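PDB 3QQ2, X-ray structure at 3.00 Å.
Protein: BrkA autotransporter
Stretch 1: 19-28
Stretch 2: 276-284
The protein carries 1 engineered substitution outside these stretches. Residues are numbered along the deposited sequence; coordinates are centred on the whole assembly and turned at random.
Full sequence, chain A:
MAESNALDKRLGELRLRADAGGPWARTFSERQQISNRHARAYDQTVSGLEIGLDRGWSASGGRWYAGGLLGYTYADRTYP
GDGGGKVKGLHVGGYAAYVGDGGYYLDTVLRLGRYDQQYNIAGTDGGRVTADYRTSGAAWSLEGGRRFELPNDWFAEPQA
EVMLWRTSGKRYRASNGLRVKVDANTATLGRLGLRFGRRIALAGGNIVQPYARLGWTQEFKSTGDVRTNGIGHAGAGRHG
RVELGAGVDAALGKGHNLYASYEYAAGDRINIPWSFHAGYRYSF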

ATOM      1  N   ASP A  19      46.061 -23.837   7.246  1.00 80.84           N
ATOM      2  CA  ASP A  19      44.617 -23.952   7.543  1.00 78.81           C
ATOM      3  C   ASP A  19      44.077 -25.144   6.746  1.00 79.57           C
ATOM      4  O   ASP A  19      44.350 -25.269   5.551  1.00 80.64           O
ATOM      5  N   ALA A  20      43.357 -26.039   7.416  1.00 79.29           N
ATOM      6  CA  ALA A  20      42.654 -27.136   6.758  1.00 79.29           C
ATOM      7  C   ALA A  20      41.142 -26.916   6.872  1.00 77.54           C
ATOM      8  O   ALA A  20      40.347 -27.865   6.741  1.00 77.87           O
ATOM      9  N   GLY A  21      40.758 -25.664   7.121  1.00 75.30           N
ATOM     10  CA  GLY A  21      39.370 -25.306   7.376  1.00 73.47           C
ATOM     11  C   GLY A  21      39.183 -24.929   8.831  1.00 72.76           C
ATOM     12  O   GLY A  21      40.116 -25.066   9.625  1.00 73.87           O
ATOM     13  N   GLY A  22      37.988 -24.440   9.177  1.00 71.11           N
ATOM     14  CA  GLY A  22      37.648 -24.078  10.563  1.00 69.94           C
ATOM     15  C   GLY A  22      36.305 -23.372  10.728  1.00 67.86           C
ATOM     16  O   GLY A  22      35.598 -23.144   9.753  1.00 66.95           O
ATOM     17  N   PRO A  23      35.924 -23.056  11.976  1.00 67.25           N
ATOM     18  CA  PRO A  23      34.741 -22.261  12.224  1.00 65.62           C
ATOM     19  C   PRO A  23      35.119 -20.806  12.152  1.00 64.51           C
ATOM     20  O   PRO A  23      36.290 -20.476  12.347  1.00 64.79           O
ATOM     21  N   TRP A  24      34.147 -19.942  11.877  1.00 63.28           N
ATOM     22  CA  TRP A  24      34.384 -18.484  11.841  1.00 62.50           C
ATOM     23  C   TRP A  24      33.139 -17.685  12.215  1.00 62.11           C
ATOM     24  O   TRP A  24      32.030 -18.169  12.083  1.00 62.13           O
ATOM     25  N   ALA A  25      33.332 -16.481  12.729  1.00 62.67           N
ATOM     26  CA  ALA A  25      32.218 -15.578  12.937  1.00 63.40           C
ATOM     27  C   ALA A  25      32.558 -14.179  12.444  1.00 64.17           C
ATOM     28  O   ALA A  25      33.674 -13.672  12.655  1.00 64.61           O
ATOM     29  N   ARG A  26      31.603 -13.538  11.783  1.00 64.83           N
ATOM     30  CA  ARG A  26      31.841 -12.160  11.343  1.00 65.58           C
ATOM     31  C   ARG A  26      30.661 -11.274  11.606  1.00 65.39           C
ATOM     32  O   ARG A  26      29.539 -11.597  11.237  1.00 65.53           O
ATOM     33  N   THR A  27      30.925 -10.155  12.256  1.00 65.72           N
ATOM     34  CA  THR A  27      29.908  -9.143  12.429  1.00 65.82           C
ATOM     35  C   THR A  27      30.197  -7.953  11.500  1.00 65.61           C
ATOM     36  O   THR A  27      31.283  -7.858  10.933  1.00 65.55           O
ATOM     37  N   PHE A  28      29.223  -7.064  11.333  1.00 65.63           N
ATOM     38  CA  PHE A  28      29.378  -5.879  10.480  1.00 65.92           C
ATOM     39  C   PHE A  28      28.244  -4.904  10.678  1.00 66.63           C
ATOM     40  O   PHE A  28      27.167  -5.277  11.158  1.00 66.69           O
ATOM     41  N   PHE A 276      31.800  -0.733   9.326  1.00 68.44           N
ATOM     42  CA  PHE A 276      32.717  -1.571  10.112  1.00 67.85           C
ATOM     43  C   PHE A 276      32.500  -3.051   9.837  1.00 66.35           C
ATOM     44  O   PHE A 276      31.373  -3.486   9.654  1.00 66.31           O
ATOM     45  N   HIS A 277      33.589  -3.808   9.772  1.00 66.12           N
ATOM     46  CA  HIS A 277      33.562  -5.266   9.716  1.00 65.22           C
ATOM     47  C   HIS A 277      34.581  -5.772  10.728  1.00 64.86           C
ATOM     48  O   HIS A 277      35.700  -5.265  10.803  1.00 65.43           O
ATOM     49  N   ALA A 278      34.193  -6.771  11.507  1.00 63.94           N
ATOM     50  CA  ALA A 278      35.102  -7.448  12.433  1.00 63.72           C
ATOM     51  C   ALA A 278      34.908  -8.911  12.166  1.00 62.81           C
ATOM     52  O   ALA A 278      33.793  -9.336  11.893  1.00 62.57           O
ATOM     53  N   GLY A 279      35.975  -9.688  12.224  1.00 62.88           N
ATOM     54  CA  GLY A 279      35.848 -11.111  11.953  1.00 63.21           C
ATOM     55  C   GLY A 279      36.851 -11.935  12.720  1.00 64.22           C
ATOM     56  O   GLY A 279      37.988 -11.490  12.881  1.00 65.45           O
ATOM     57  N   TYR A 280      36.430 -13.118  13.185  1.00 63.90           N
ATOM     58  CA  TYR A 280      37.315 -14.073  13.846  1.00 65.19           C
ATOM     59  C   TYR A 280      37.281 -15.441  13.169  1.00 65.50           C
ATOM     60  O   TYR A 280      36.214 -15.923  12.818  1.00 65.54           O
ATOM     61  N   ARG A 281      38.437 -16.090  13.042  1.00 66.58           N
ATOM     62  CA  ARG A 281      38.507 -17.451  12.488  1.00 66.93           C
ATOM     63  C   ARG A 281      39.511 -18.304  13.259  1.00 69.17           C
ATOM     64  O   ARG A 281      40.599 -17.832  13.597  1.00 70.14           O
ATOM     65  N   TYR A 282      39.135 -19.562  13.508  1.00 70.58           N
ATOM     66  CA  TYR A 282      39.925 -20.555  14.256  1.00 72.60           C
ATOM     67  C   TYR A 282      40.419 -21.576  13.254  1.00 73.19           C
ATOM     68  O   TYR A 282      39.629 -22.204  12.549  1.00 72.55           O
ATOM     69  N   SER A 283      41.734 -21.739  13.186  1.00 75.08           N
ATOM     70  CA  SER A 283      42.357 -22.634  12.214  1.00 76.42           C
ATOM     71  C   SER A 283      42.342 -24.068  12.707  1.00 78.92           C
ATOM     72  O   SER A 283      42.795 -24.990  12.020  1.00 80.11           O
ATOM     73  N   PHE A 284      41.803 -24.218  13.914  1.00 80.25           N
ATOM     74  CA  PHE A 284      41.384 -25.481  14.516  1.00 82.55           C
ATOM     75  C   PHE A 284      42.409 -26.606  14.515  1.00 85.29           C
ATOM     76  O   PHE A 284      42.773 -27.111  13.453  1.00 86.46           O
ATOM     77  OXT PHE A 284      42.857 -27.041  15.582  1.00 87.09           O
TER

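The strongest polar anchor joins Asp-19 to Arg-281. Arg-281 extends fully (chi1 to chi3 all t), and its guanidinium meets the carboxylate side-on in a two-pronged salt bridge: NH2 to Asp-19 OD1 at 2.6 Å and NE to Asp-19 OD2 at 3.2 Å, both nearly straight. Asp-19, with chi1 t, leaves its backbone sideways, yet its end reaches across. Ser-283 (chi1 m) donates OG to the same Asp-19 OD2 at 2.6 Å, while the backbone N of Gly-21 holds Asp-19 OD1 at 2.7 Å, so both carboxylate oxygens are doubly engaged.

Two glycines lie beside the arginine, each called for by the backbone rather than by the guanidinium. Gly-22 CA lies over one face of the guanidinium; a CB there would point toward the partner strand and fall 1.9 Å from Tyr-282 O. Gly-21 has a different reason, since its backbone angles would jam a CB against the preceding carbonyl.

Beyond this cluster the strands run antiparallel. Ala-25 and Tyr-280 exchange backbone hydrogen bonds, N to O at 2.9 Å in each direction, and Thr-27 pairs with Ala-278 in the same two-way pattern, Thr-27 N to Ala-278 O at 3.0 Å and Ala-278 N to Thr-27 O at 3.2 Å. Trp-24, Arg-26 and Phe-28, all chi1 p, share one face with His-277 and Arg-281. The Trp-24 ring leads away from the other strand, but its CD1 stays 3.5 Å from Arg-281 NH1. His-277 (chi1 m) turns its ring back across the gap, bringing CD2 to 3.2 Å from Phe-28 CB and 3.7 Å from Arg-26 NH1, at the guanidinium edge. Opposite Arg-26, Gly-279 leaves space that a CB could occupy.

The other face carries Ala-25, Thr-27, Ala-278 and Tyr-280. Its packing is light: Thr-27 CG2 (chi1 t) sits 3.8 Å from Ala-278 CB. Near the chain end, Pro-23 CG packs 3.8 Å from Tyr-282 CB.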

ATOM      1  CB  ASP A  19      43.932 -22.646   7.146  1.00 76.65           C
ATOM      2  CG  ASP A  19      42.614 -22.418   7.863  1.00 75.00           C
ATOM      3  OD1 ASP A  19      41.628 -23.086   7.488  1.00 74.76           O
ATOM      4  OD2 ASP A  19      42.552 -21.552   8.774  1.00 72.58           O
ATOM      5  CB  ALA A  20      43.033 -28.446   7.391  1.00 81.37           C
ATOM      6  CB  PRO A  23      34.407 -22.607  13.667  1.00 66.53           C
ATOM      7  CG  PRO A  23      35.725 -22.806  14.292  1.00 67.72           C
ATOM      8  CD  PRO A  23      36.540 -23.509  13.235  1.00 68.47           C
ATOM      9  CB  TRP A  24      34.965 -18.027  10.491  1.00 61.24           C
ATOM     10  CG  TRP A  24      34.152 -18.405   9.308  1.00 60.08           C
ATOM     11  CD1 TRP A  24      34.321 -19.502   8.513  1.00 60.97           C
ATOM     12  CD2 TRP A  24      33.041 -17.681   8.754  1.00 58.52           C
ATOM     13  NE1 TRP A  24      33.386 -19.510   7.496  1.00 59.61           N
ATOM     14  CE2 TRP A  24      32.596 -18.399   7.617  1.00 57.92           C
ATOM     15  CE3 TRP A  24      32.394 -16.491   9.094  1.00 57.16           C
ATOM     16  CZ2 TRP A  24      31.526 -17.978   6.841  1.00 56.74           C
ATOM     17  CZ3 TRP A  24      31.339 -16.068   8.315  1.00 57.23           C
ATOM     18  CH2 TRP A  24      30.905 -16.813   7.205  1.00 56.30           C
ATOM     19  CB  ALA A  25      31.817 -15.544  14.405  1.00 63.73           C
ATOM     20  CB  ARG A  26      32.241 -12.088   9.866  1.00 65.46           C
ATOM     21  CG  ARG A  26      31.129 -12.382   8.877  1.00 66.71           C
ATOM     22  CD  ARG A  26      31.638 -12.116   7.463  1.00 71.18           C
ATOM     23  NE  ARG A  26      30.583 -11.716   6.534  1.00 73.18           N
ATOM     24  CZ  ARG A  26      30.181 -10.464   6.364  1.00 75.35           C
ATOM     25  NH1 ARG A  26      30.734  -9.483   7.069  1.00 77.94           N
ATOM     26  NH2 ARG A  26      29.227 -10.188   5.496  1.00 77.57           N
ATOM     27  CB  THR A  27      29.798  -8.724  13.897  1.00 66.48           C
ATOM     28  OG1 THR A  27      28.774  -7.746  14.010  1.00 68.23           O
ATOM     29  CG2 THR A  27      31.107  -8.120  14.403  1.00 67.10           C
ATOM     30  CB  PHE A  28      29.429  -6.257   9.002  1.00 65.35           C
ATOM     31  CG  PHE A  28      28.122  -6.767   8.456  1.00 65.63           C
ATOM     32  CD1 PHE A  28      27.727  -8.087   8.661  1.00 65.37           C
ATOM     33  CD2 PHE A  28      27.288  -5.938   7.727  1.00 66.38           C
ATOM     34  CE1 PHE A  28      26.519  -8.561   8.158  1.00 63.93           C
ATOM     35  CE2 PHE A  28      26.083  -6.421   7.224  1.00 66.15           C
ATOM     36  CZ  PHE A  28      25.702  -7.731   7.446  1.00 63.10           C
ATOM     37  CB  PHE A 276      32.524  -1.309  11.604  1.00 68.20           C
ATOM     38  CG  PHE A 276      32.599   0.148  11.986  1.00 71.28           C
ATOM     39  CD1 PHE A 276      31.448   0.848  12.355  1.00 73.57           C
ATOM     40  CD2 PHE A 276      33.824   0.833  11.980  1.00 73.72           C
ATOM     41  CE1 PHE A 276      31.511   2.220  12.711  1.00 75.83           C
ATOM     42  CE2 PHE A 276      33.901   2.206  12.339  1.00 75.62           C
ATOM     43  CZ  PHE A 276      32.747   2.896  12.705  1.00 76.04           C
ATOM     44  CB  HIS A 277      33.984  -5.797   8.342  1.00 65.53           C
ATOM     45  CG  HIS A 277      33.054  -5.459   7.216  1.00 68.39           C
ATOM     46  ND1 HIS A 277      33.363  -4.522   6.247  1.00 73.69           N
ATOM     47  CD2 HIS A 277      31.850  -5.973   6.863  1.00 70.42           C
ATOM     48  CE1 HIS A 277      32.375  -4.446   5.368  1.00 73.52           C
ATOM     49  NE2 HIS A 277      31.445  -5.318   5.719  1.00 72.16           N
ATOM     50  CB  ALA A 278      34.744  -7.137  13.855  1.00 63.80           C
ATOM     51  CB  TYR A 280      36.954 -14.242  15.335  1.00 66.05           C
ATOM     52  CG  TYR A 280      37.616 -15.472  15.967  1.00 67.55           C
ATOM     53  CD1 TYR A 280      37.039 -16.742  15.852  1.00 67.10           C
ATOM     54  CD2 TYR A 280      38.834 -15.375  16.638  1.00 67.85           C
ATOM     55  CE1 TYR A 280      37.651 -17.873  16.401  1.00 65.94           C
ATOM     56  CE2 TYR A 280      39.443 -16.509  17.192  1.00 67.85           C
ATOM     57  CZ  TYR A 280      38.838 -17.746  17.065  1.00 66.75           C
ATOM     58  OH  TYR A 280      39.429 -18.861  17.589  1.00 66.78           O
ATOM     59  CB  ARG A 281      38.866 -17.431  10.991  1.00 65.89           C
ATOM     60  CG  ARG A 281      39.263 -18.796  10.422  1.00 64.52           C
ATOM     61  CD  ARG A 281      39.433 -18.772   8.915  1.00 62.32           C
ATOM     62  NE  ARG A 281      39.728 -20.096   8.358  1.00 63.91           N
ATOM     63  CZ  ARG A 281      38.828 -20.915   7.790  1.00 64.56           C
ATOM     64  NH1 ARG A 281      37.539 -20.567   7.678  1.00 62.39           N
ATOM     65  NH2 ARG A 281      39.208 -22.104   7.333  1.00 63.39           N
ATOM     66  CB  TYR A 282      39.036 -21.247  15.302  1.00 73.46           C
ATOM     67  CG  TYR A 282      39.729 -22.046  16.415  1.00 78.21           C
ATOM     68  CD1 TYR A 282      40.899 -22.761  16.177  1.00 80.23           C
ATOM     69  CD2 TYR A 282      39.163 -22.125  17.713  1.00 81.46           C
ATOM     70  CE1 TYR A 282      41.515 -23.492  17.179  1.00 82.32           C
ATOM     71  CE2 TYR A 282      39.780 -22.863  18.734  1.00 82.30           C
ATOM     72  CZ  TYR A 282      40.961 -23.544  18.443  1.00 83.64           C
ATOM     73  OH  TYR A 282      41.614 -24.276  19.405  1.00 85.40           O
ATOM     74  CB  SER A 283      43.759 -22.158  11.899  1.00 76.81           C
ATOM     75  OG  SER A 283      43.659 -21.024  11.073  1.00 74.19           O
ATOM     76  CB  PHE A 284      40.037 -25.980  13.958  1.00 81.65           C
ATOM     77  CG  PHE A 284      39.264 -26.795  14.958  1.00 83.03           C
ATOM     78  CD1 PHE A 284      39.593 -28.137  15.187  1.00 84.30           C
ATOM     79  CD2 PHE A 284      38.264 -26.208  15.729  1.00 81.17           C
ATOM     80  CE1 PHE A 284      38.920 -28.881  16.138  1.00 84.27           C
ATOM     81  CE2 PHE A 284      37.596 -26.945  16.680  1.00 81.73           C
ATOM     82  CZ  PHE A 284      37.929 -28.285  16.889  1.00 83.74           C
TER